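Local coordinates for inorganic pyrophosphatase (Coxiella burnetii, PDB 3TR4), which probably hydrolyses inorganic pyrophosphate to two phosphate ions with the help of magnesium, working as a homohexamer, at residues R88-I94 with V107-V113; I21-A25 with P80-G84; M95-E100 with F140-K144. The contacts are given in a common frame with arbitrary orientation. Residue numbers count along the deposited sequence, not the author numbering.

One long strand, 86-99, illustrates how a single element can serve very different surroundings. Contact 1 is the buried member: here the strand pairs with 106-111 through a ladder of backbone hydrogen bonds, with aliphatic side chains on both faces. Contacts 2 and 3 are partly buried. Contact 3 uses the far part of the same strand, its centre about 20 Å from that of contact 1, and joins it to the C-terminal region of helix 130-142 mainly through side chains, grading from buried selenomethionine and phenylalanine to an ion pair at the surface. Contact 2 lies on the neighbouring strand 16-23, where a proline-rich loop is held by one backbone hydrogen bond and aliphatic packing.

Contact 1. Residues R88-I94 with V107-V113; sequences RVRALGI and VLAVPVV
A classic beta bulge interrupts this antiparallel pairing: Leu92 and Gly93 both face Leu108, shifting the register by one. Leu92 N donates to Leu108 O at 2.8 Å, Gly93 N weakly to the same O at 3.5 Å, and Leu108 N to Gly93 O at 2.8 Å. Phi/psi is -111/-30 at Leu92 and 177/-165, nearly extended, at Gly93. Before the bulge, Arg90 and Val110 form a hydrogen-bonded pair (Arg90 N to Val110 O 2.8 Å, Val110 N to Arg90 O 3.0 Å), and Val112 N donates to Arg88 O at 3.1 Å. Non-hydrogen-bonded pairs Val89-Pro111, Ala91-Ala109 and Ile94-Val107 each have CA atoms 4.2 Å apart. The N-to-C directions of the short segments 88-94 and 107-111 make 139°, their axes approaching to 4.4 Å. Ala91 CB meets Val107 CG1 at 3.8 Å on one face; on the other, Arg90 (chi1-3 p,t,t) lays its guanidinium over Val110, CZ to CG2 3.4 Å. A water bridges Arg90 NH2 (3.0 Å) and Pro111 O (2.9 Å); Arg90 NH1 bonds Ile122 O. Pro111 packs on Phe46 of a neighbouring subunit. The whole is a buried, bulged beta hairpin of the family I pyrophosphatase barrel core.

Contact 2. Residues I21-A25 with P80-G84; sequences IEIPA and PVQPG
Pro80 opens the loop segment with its CA-to-CB bond pointing toward 21-25: its CB lies 4.1 Å from Pro24 CB, and its CG 3.6 Å from Ala25 O. Pro80 CA to Ala25 CA is 4.9 Å. Val81 (chi1 t, phi/psi -106/140) sets CG1 3.9 Å from Ile21 CG1, Ile21 being m,m, and brings its carbonyl O to 3.3 Å from Pro24 CB. Asn56 OD1 accepts from both Val81 N and Ala25 N, tying the segments together through a third element. Here the loop joining strands 72-75 and 86-99 lies along the end of strand 16-23, which carries a classic beta bulge with Glu22 and Ile23 both facing Tyr57, a predicted substrate-binding residue. The CA-to-CB bond of Gln82 points away from 21-25, and its backbone N donates to Tyr32 OH of a neighbouring subunit. Pro83 (phi/psi -56/140) returns to the strand, CG 3.8 Å from Pro24 CD, CB 3.5 Å from Glu22 O, and CA 3.5 Å from Ile21 O in a CA-H...O contact. Gly84, at phi/psi 99/-8, a conformation that would jam a CB against the preceding carbonyl, gives the sole hydrogen bond between the segments, N to Ile21 O, 2.7 Å and nearly straight.

Contact 3. Residues M95-E100 with F140-K144; sequences MKMEDE and FERYK
This is a strand-to-helix contact, mainly of side chains and without backbone-to-backbone hydrogen bonds, between the far end of strand 86-99 and the C-terminal part of helix 130-142 with the chain that follows. Met97 CA and Phe140 CA, the nearest pair, are 8.5 Å apart. Met95 and Met97, both selenomethionine (SE replacing sulfur), make oblique Met-aromatic contacts with Phe140 (chi1 -76°), SE to ring centroid 4.9 Å and 5.2 Å respectively. Met95 (chi1 and chi2 t, chi3 p) brings CE to 3.7 Å from Phe140 CG. Met97 (chi1 103°, between wells, chi2 t, chi3 m) sets its methyl CE 3.1 Å from Phe140 O, which has no hydrogen-bond partner in the model. Lys144 (mttt) forms a salt bridge, NZ to Glu100 OE1 3.0 Å; that oxygen also accepts from Trp151 N. Tyr143, predicted to bind substrate, does not touch 95-100. Buried apolar packing thus yields to a surface salt bridge beside Asp99 (OD1 bonded to Gly102 N), whose side chain lies about 6 Å from the manganese.

Contact 1. Residues R88-I94 with V107-V113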
loop_
_atom_site.group_PDB
_atom_site.type_symbol
_atom_site.label_atom_id
_atom_site.label_comp_id
_atom_site.label_asym_id
_atom_site.label_seq_id
_atom_site.Cartn_x
_atom_site.Cartn_y
_atom_site.Cartn_z
ATOM N N ARG B 88 -11.624 -21.976 -5.388
ATOM C CA ARG B 88 -11.522 -23.401 -5.643
ATOM C C ARG B 88 -10.060 -23.782 -5.826
ATOM O O ARG B 88 -9.358 -23.202 -6.657
ATOM C CB ARG B 88 -12.339 -23.773 -6.882
ATOM C CG ARG B 88 -13.838 -23.546 -6.703
ATOM C CD ARG B 88 -14.615 -23.770 -7.992
ATOM N NE ARG B 88 -14.328 -25.071 -8.586
ATOM C CZ ARG B 88 -13.920 -25.243 -9.840
ATOM N NH1 ARG B 88 -13.761 -24.195 -10.636
ATOM N NH2 ARG B 88 -13.676 -26.462 -10.300
ATOM N N VAL B 89 -9.605 -24.756 -5.045
ATOM C CA VAL B 89 -8.194 -25.121 -5.023
ATOM C C VAL B 89 -7.981 -26.622 -5.175
ATOM O O VAL B 89 -8.926 -27.410 -5.117
ATOM C CB VAL B 89 -7.515 -24.645 -3.709
ATOM C CG1 VAL B 89 -7.685 -23.147 -3.535
ATOM C CG2 VAL B 89 -8.089 -25.385 -2.514
ATOM N N ARG B 90 -6.727 -27.006 -5.385
ATOM C CA ARG B 90 -6.346 -28.407 -5.476
ATOM C C ARG B 90 -5.120 -28.627 -4.599
ATOM O O ARG B 90 -4.218 -27.790 -4.570
ATOM C CB ARG B 90 -6.055 -28.791 -6.931
ATOM C CG ARG B 90 -5.066 -27.867 -7.625
ATOM C CD ARG B 90 -4.916 -28.201 -9.108
ATOM N NE ARG B 90 -3.952 -27.320 -9.761
ATOM C CZ ARG B 90 -2.644 -27.549 -9.810
ATOM N NH1 ARG B 90 -2.141 -28.639 -9.246
ATOM N NH2 ARG B 90 -1.840 -26.690 -10.421
ATOM N N ALA B 91 -5.086 -29.744 -3.880
ATOM C CA ALA B 91 -4.010 -30.001 -2.923
ATOM C C ALA B 91 -2.715 -30.504 -3.564
ATOM O O ALA B 91 -2.734 -31.209 -4.573
ATOM C CB ALA B 91 -4.476 -30.972 -1.844
ATOM N N LEU B 92 -1.592 -30.130 -2.959
ATOM C CA LEU B 92 -0.282 -30.616 -3.369
ATOM C C LEU B 92 0.280 -31.531 -2.292
ATOM O O LEU B 92 1.048 -32.451 -2.571
ATOM C CB LEU B 92 0.678 -29.448 -3.571
ATOM C CG LEU B 92 0.354 -28.448 -4.676
ATOM C CD1 LEU B 92 1.395 -27.343 -4.684
ATOM C CD2 LEU B 92 0.295 -29.149 -6.030
ATOM N N GLY B 93 -0.098 -31.261 -1.050
ATOM C CA GLY B 93 0.434 -32.002 0.073
ATOM C C GLY B 93 -0.095 -31.442 1.373
ATOM O O GLY B 93 -1.060 -30.678 1.385
ATOM N N ILE B 94 0.539 -31.821 2.472
ATOM C CA ILE B 94 0.090 -31.378 3.782
ATOM C C ILE B 94 1.273 -31.128 4.707
ATOM O O ILE B 94 2.250 -31.875 4.699
ATOM C CB ILE B 94 -0.899 -32.391 4.402
ATOM C CG1 ILE B 94 -1.374 -31.924 5.780
ATOM C CG2 ILE B 94 -0.280 -33.784 4.465
ATOM C CD1 ILE B 94 -2.513 -32.756 6.337
ATOM N N VAL B 107 -3.288 -28.372 5.032
ATOM C CA VAL B 107 -3.162 -28.755 3.633
ATOM C C VAL B 107 -2.534 -27.619 2.835
ATOM O O VAL B 107 -2.867 -26.453 3.034
ATOM C CB VAL B 107 -4.531 -29.124 3.028
ATOM C CG1 VAL B 107 -4.437 -29.240 1.515
ATOM C CG2 VAL B 107 -5.042 -30.422 3.635
ATOM N N LEU B 108 -1.603 -27.960 1.949
ATOM C CA LEU B 108 -1.035 -26.983 1.029
ATOM C C LEU B 108 -1.711 -27.131 -0.330
ATOM O O LEU B 108 -1.805 -28.237 -0.866
ATOM C CB LEU B 108 0.477 -27.182 0.890
ATOM C CG LEU B 108 1.201 -26.144 0.026
ATOM C CD1 LEU B 108 1.130 -24.770 0.671
ATOM C CD2 LEU B 108 2.647 -26.547 -0.217
ATOM N N ALA B 109 -2.183 -26.020 -0.886
ATOM C CA ALA B 109 -2.931 -26.062 -2.138
ATOM C C ALA B 109 -2.567 -24.933 -3.096
ATOM O O ALA B 109 -1.895 -23.971 -2.717
ATOM C CB ALA B 109 -4.431 -26.051 -1.855
ATOM N N VAL B 110 -3.018 -25.074 -4.342
ATOM C CA VAL B 110 -2.902 -24.039 -5.366
ATOM C C VAL B 110 -4.264 -23.908 -6.043
ATOM O O VAL B 110 -5.098 -24.802 -5.921
ATOM C CB VAL B 110 -1.838 -24.396 -6.424
ATOM C CG1 VAL B 110 -0.432 -24.225 -5.855
ATOM C CG2 VAL B 110 -2.049 -25.813 -6.928
ATOM N N PRO B 111 -4.504 -22.797 -6.760
ATOM C CA PRO B 111 -5.816 -22.669 -7.406
ATOM C C PRO B 111 -6.003 -23.760 -8.455
ATOM O O PRO B 111 -5.008 -24.275 -8.973
ATOM C CB PRO B 111 -5.740 -21.296 -8.088
ATOM C CG PRO B 111 -4.644 -20.563 -7.371
ATOM C CD PRO B 111 -3.649 -21.623 -7.008
ATOM N N VAL B 112 -7.247 -24.121 -8.755
ATOM C CA VAL B 112 -7.503 -25.052 -9.849
ATOM C C VAL B 112 -6.937 -24.456 -11.135
ATOM O O VAL B 112 -6.772 -23.242 -11.242
ATOM C CB VAL B 112 -9.005 -25.363 -10.025
ATOM C CG1 VAL B 112 -9.541 -26.120 -8.808
ATOM C CG2 VAL B 112 -9.797 -24.087 -10.262
ATOM N N VAL B 113 -6.627 -25.309 -12.105
ATOM C CA VAL B 113 -5.994 -24.851 -13.343
ATOM C C VAL B 113 -6.801 -23.758 -14.043
ATOM O O VAL B 113 -6.241 -22.772 -14.523
ATOM C CB VAL B 113 -5.745 -26.017 -14.317
ATOM C CG1 VAL B 113 -5.200 -25.496 -15.634
ATOM C CG2 VAL B 113 -4.788 -27.030 -13.691
HETATM O O HOH W 1 -3.190 -24.177 -11.195
#

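Contact 2. Residues I21-A25 with P80-G84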
loop_
_atom_site.group_PDB
_atom_site.type_symbol
_atom_site.label_atom_id
_atom_site.label_comp_id
_atom_site.label_asym_id
_atom_site.label_seq_id
_atom_site.Cartn_x
_atom_site.Cartn_y
_atom_site.Cartn_z
ATOM N N ILE B 21 -10.842 -17.757 2.350
ATOM C CA ILE B 21 -9.599 -17.127 2.765
ATOM C C ILE B 21 -9.831 -16.237 3.983
ATOM O O ILE B 21 -10.796 -15.478 4.030
ATOM C CB ILE B 21 -8.976 -16.309 1.620
ATOM C CG1 ILE B 21 -8.581 -17.236 0.466
ATOM C CG2 ILE B 21 -7.763 -15.536 2.115
ATOM C CD1 ILE B 21 -7.514 -18.253 0.830
ATOM N N GLU B 22 -8.943 -16.346 4.965
ATOM C CA GLU B 22 -9.060 -15.566 6.191
ATOM C C GLU B 22 -7.900 -14.585 6.331
ATOM O O GLU B 22 -8.063 -13.496 6.878
ATOM C CB GLU B 22 -9.146 -16.497 7.409
ATOM C CG GLU B 22 -10.462 -17.272 7.498
ATOM C CD GLU B 22 -10.469 -18.310 8.610
ATOM O OE1 GLU B 22 -9.441 -18.996 8.796
ATOM O OE2 GLU B 22 -11.504 -18.438 9.299
ATOM N N ILE B 23 -6.734 -14.974 5.820
ATOM C CA ILE B 23 -5.533 -14.149 5.898
ATOM C C ILE B 23 -4.806 -14.164 4.558
ATOM O O ILE B 23 -4.474 -15.232 4.051
ATOM C CB ILE B 23 -4.557 -14.695 6.957
ATOM C CG1 ILE B 23 -5.268 -14.899 8.296
ATOM C CG2 ILE B 23 -3.348 -13.777 7.096
ATOM C CD1 ILE B 23 -4.418 -15.616 9.316
ATOM N N PRO B 24 -4.542 -12.980 3.987
ATOM C CA PRO B 24 -3.886 -12.910 2.678
ATOM C C PRO B 24 -2.385 -13.135 2.800
ATOM O O PRO B 24 -1.823 -12.897 3.871
ATOM C CB PRO B 24 -4.148 -11.470 2.252
ATOM C CG PRO B 24 -4.141 -10.717 3.542
ATOM C CD PRO B 24 -4.752 -11.640 4.567
ATOM N N ALA B 25 -1.748 -13.585 1.723
ATOM C CA ALA B 25 -0.295 -13.686 1.692
ATOM C C ALA B 25 0.306 -12.330 2.041
ATOM O O ALA B 25 -0.167 -11.300 1.563
ATOM C CB ALA B 25 0.179 -14.129 0.304
ATOM N N PRO B 80 -1.826 -11.862 -3.468
ATOM C CA PRO B 80 -2.674 -12.093 -2.290
ATOM C C PRO B 80 -4.169 -12.048 -2.624
ATOM O O PRO B 80 -4.592 -11.301 -3.507
ATOM C CB PRO B 80 -2.304 -10.936 -1.354
ATOM C CG PRO B 80 -0.945 -10.487 -1.807
ATOM C CD PRO B 80 -0.932 -10.703 -3.292
ATOM N N VAL B 81 -4.953 -12.857 -1.919
ATOM C CA VAL B 81 -6.405 -12.871 -2.074
ATOM C C VAL B 81 -7.058 -12.190 -0.868
ATOM O O VAL B 81 -6.619 -12.375 0.268
ATOM C CB VAL B 81 -6.939 -14.316 -2.194
ATOM C CG1 VAL B 81 -8.459 -14.332 -2.189
ATOM C CG2 VAL B 81 -6.392 -14.992 -3.451
ATOM N N GLN B 82 -8.104 -11.403 -1.112
ATOM C CA GLN B 82 -8.788 -10.670 -0.042
ATOM C C GLN B 82 -9.488 -11.598 0.955
ATOM O O GLN B 82 -10.185 -12.529 0.557
ATOM C CB GLN B 82 -9.803 -9.685 -0.640
ATOM C CG GLN B 82 -10.733 -9.017 0.378
ATOM C CD GLN B 82 -11.658 -7.992 -0.258
ATOM O OE1 GLN B 82 -11.209 -6.954 -0.741
ATOM N NE2 GLN B 82 -12.955 -8.281 -0.265
ATOM N N PRO B 83 -9.317 -11.334 2.261
ATOM C CA PRO B 83 -9.994 -12.136 3.287
ATOM C C PRO B 83 -11.499 -12.144 3.065
ATOM O O PRO B 83 -12.067 -11.105 2.721
ATOM C CB PRO B 83 -9.679 -11.384 4.584
ATOM C CG PRO B 83 -8.441 -10.628 4.299
ATOM C CD PRO B 83 -8.519 -10.244 2.849
ATOM N N GLY B 84 -12.133 -13.296 3.259
ATOM C CA GLY B 84 -13.575 -13.402 3.129
ATOM C C GLY B 84 -13.996 -13.961 1.786
ATOM O O GLY B 84 -15.170 -14.253 1.562
#

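Contact 3. Residues M95-E100 with F140-K144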
loop_
_atom_site.group_PDB
_atom_site.type_symbol
_atom_site.label_atom_id
_atom_site.label_comp_id
_atom_site.label_asym_id
_atom_site.label_seq_id
_atom_site.Cartn_x
_atom_site.Cartn_y
_atom_site.Cartn_z
HETATM N N MSE B 95 1.193 -30.053 5.482
HETATM C CA MSE B 95 2.210 -29.757 6.474
HETATM C C MSE B 95 1.772 -30.306 7.826
HETATM O O MSE B 95 0.787 -29.850 8.401
HETATM C CB MSE B 95 2.431 -28.246 6.566
HETATM C CG MSE B 95 3.635 -27.848 7.398
HETATM SE SE MSE B 95 3.685 -25.933 7.726
HETATM C CE MSE B 95 2.213 -25.833 9.006
ATOM N N LYS B 96 2.505 -31.295 8.325
ATOM C CA LYS B 96 2.188 -31.906 9.605
ATOM C C LYS B 96 2.735 -31.048 10.737
ATOM O O LYS B 96 3.907 -30.674 10.730
ATOM C CB LYS B 96 2.780 -33.314 9.679
ATOM C CG LYS B 96 2.192 -34.290 8.673
ATOM C CD LYS B 96 0.758 -34.658 9.027
ATOM C CE LYS B 96 0.225 -35.748 8.107
ATOM N NZ LYS B 96 -1.121 -36.229 8.523
HETATM N N MSE B 97 1.885 -30.727 11.706
HETATM C CA MSE B 97 2.320 -29.907 12.827
HETATM C C MSE B 97 1.417 -30.101 14.033
HETATM O O MSE B 97 0.280 -30.553 13.904
HETATM C CB MSE B 97 2.382 -28.422 12.429
HETATM C CG MSE B 97 1.219 -27.564 12.921
HETATM SE SE MSE B 97 1.429 -25.642 12.526
HETATM C CE MSE B 97 3.073 -25.286 13.505
ATOM N N GLU B 98 1.937 -29.773 15.208
ATOM C CA GLU B 98 1.117 -29.779 16.411
ATOM C C GLU B 98 1.277 -28.461 17.147
ATOM O O GLU B 98 2.326 -27.816 17.072
ATOM C CB GLU B 98 1.468 -30.960 17.320
ATOM C CG GLU B 98 2.814 -30.862 18.014
ATOM C CD GLU B 98 3.008 -31.956 19.051
ATOM O OE1 GLU B 98 2.161 -32.078 19.963
ATOM O OE2 GLU B 98 4.004 -32.702 18.951
ATOM N N ASP B 99 0.222 -28.046 17.837
ATOM C CA ASP B 99 0.294 -26.849 18.655
ATOM C C ASP B 99 0.155 -27.237 20.119
ATOM O O ASP B 99 0.280 -28.413 20.462
ATOM C CB ASP B 99 -0.762 -25.820 18.235
ATOM C CG ASP B 99 -2.177 -26.374 18.272
ATOM O OD1 ASP B 99 -2.433 -27.325 19.045
ATOM O OD2 ASP B 99 -3.035 -25.846 17.530
ATOM N N GLU B 100 -0.103 -26.258 20.978
ATOM C CA GLU B 100 -0.182 -26.513 22.413
ATOM C C GLU B 100 -1.269 -27.533 22.763
ATOM O O GLU B 100 -1.135 -28.281 23.732
ATOM C CB GLU B 100 -0.398 -25.207 23.190
ATOM C CG GLU B 100 -1.714 -24.500 22.901
ATOM C CD GLU B 100 -1.738 -23.813 21.545
ATOM O OE1 GLU B 100 -0.655 -23.592 20.962
ATOM O OE2 GLU B 100 -2.845 -23.492 21.062
ATOM N N PHE B 140 5.529 -21.179 10.628
ATOM C CA PHE B 140 4.587 -21.818 11.540
ATOM C C PHE B 140 5.245 -22.351 12.809
ATOM O O PHE B 140 4.580 -22.556 13.823
ATOM C CB PHE B 140 3.748 -22.874 10.822
ATOM C CG PHE B 140 2.675 -22.280 9.962
ATOM C CD1 PHE B 140 1.522 -21.764 10.538
ATOM C CD2 PHE B 140 2.831 -22.195 8.591
ATOM C CE1 PHE B 140 0.535 -21.195 9.757
ATOM C CE2 PHE B 140 1.844 -21.625 7.801
ATOM C CZ PHE B 140 0.696 -21.126 8.386
ATOM N N GLU B 141 6.556 -22.538 12.759
ATOM C CA GLU B 141 7.302 -22.922 13.944
ATOM C C GLU B 141 7.536 -21.733 14.872
ATOM O O GLU B 141 7.665 -21.901 16.082
ATOM C CB GLU B 141 8.646 -23.538 13.554
ATOM C CG GLU B 141 8.528 -24.833 12.779
ATOM C CD GLU B 141 9.543 -25.866 13.220
ATOM O OE1 GLU B 141 9.248 -26.616 14.177
ATOM O OE2 GLU B 141 10.633 -25.923 12.613
ATOM N N ARG B 142 7.584 -20.531 14.305
ATOM C CA ARG B 142 8.022 -19.363 15.065
ATOM C C ARG B 142 6.946 -18.308 15.328
ATOM O O ARG B 142 7.145 -17.420 16.154
ATOM C CB ARG B 142 9.226 -18.705 14.380
ATOM C CG ARG B 142 10.471 -19.573 14.317
ATOM C CD ARG B 142 10.826 -20.128 15.688
ATOM N NE ARG B 142 12.269 -20.273 15.864
ATOM C CZ ARG B 142 13.016 -21.174 15.234
ATOM N NH1 ARG B 142 12.463 -22.014 14.371
ATOM N NH2 ARG B 142 14.322 -21.230 15.462
ATOM N N TYR B 143 5.814 -18.400 14.638
ATOM C CA TYR B 143 4.836 -17.314 14.684
ATOM C C TYR B 143 4.094 -17.158 16.019
ATOM O O TYR B 143 3.441 -16.142 16.250
ATOM C CB TYR B 143 3.856 -17.386 13.504
ATOM C CG TYR B 143 2.732 -18.391 13.634
ATOM C CD1 TYR B 143 1.433 -18.046 13.280
ATOM C CD2 TYR B 143 2.967 -19.685 14.083
ATOM C CE1 TYR B 143 0.398 -18.952 13.382
ATOM C CE2 TYR B 143 1.929 -20.603 14.190
ATOM C CZ TYR B 143 0.649 -20.229 13.837
ATOM O OH TYR B 143 -0.393 -21.124 13.936
ATOM N N LYS B 144 4.209 -18.148 16.899
ATOM C CA LYS B 144 3.586 -18.067 18.222
ATOM C C LYS B 144 4.598 -17.716 19.312
ATOM O O LYS B 144 4.251 -17.633 20.492
ATOM C CB LYS B 144 2.895 -19.386 18.579
ATOM C CG LYS B 144 1.656 -19.707 17.754
ATOM C CD LYS B 144 0.985 -20.975 18.272
ATOM C CE LYS B 144 -0.376 -21.193 17.636
ATOM N NZ LYS B 144 -1.107 -22.332 18.264
#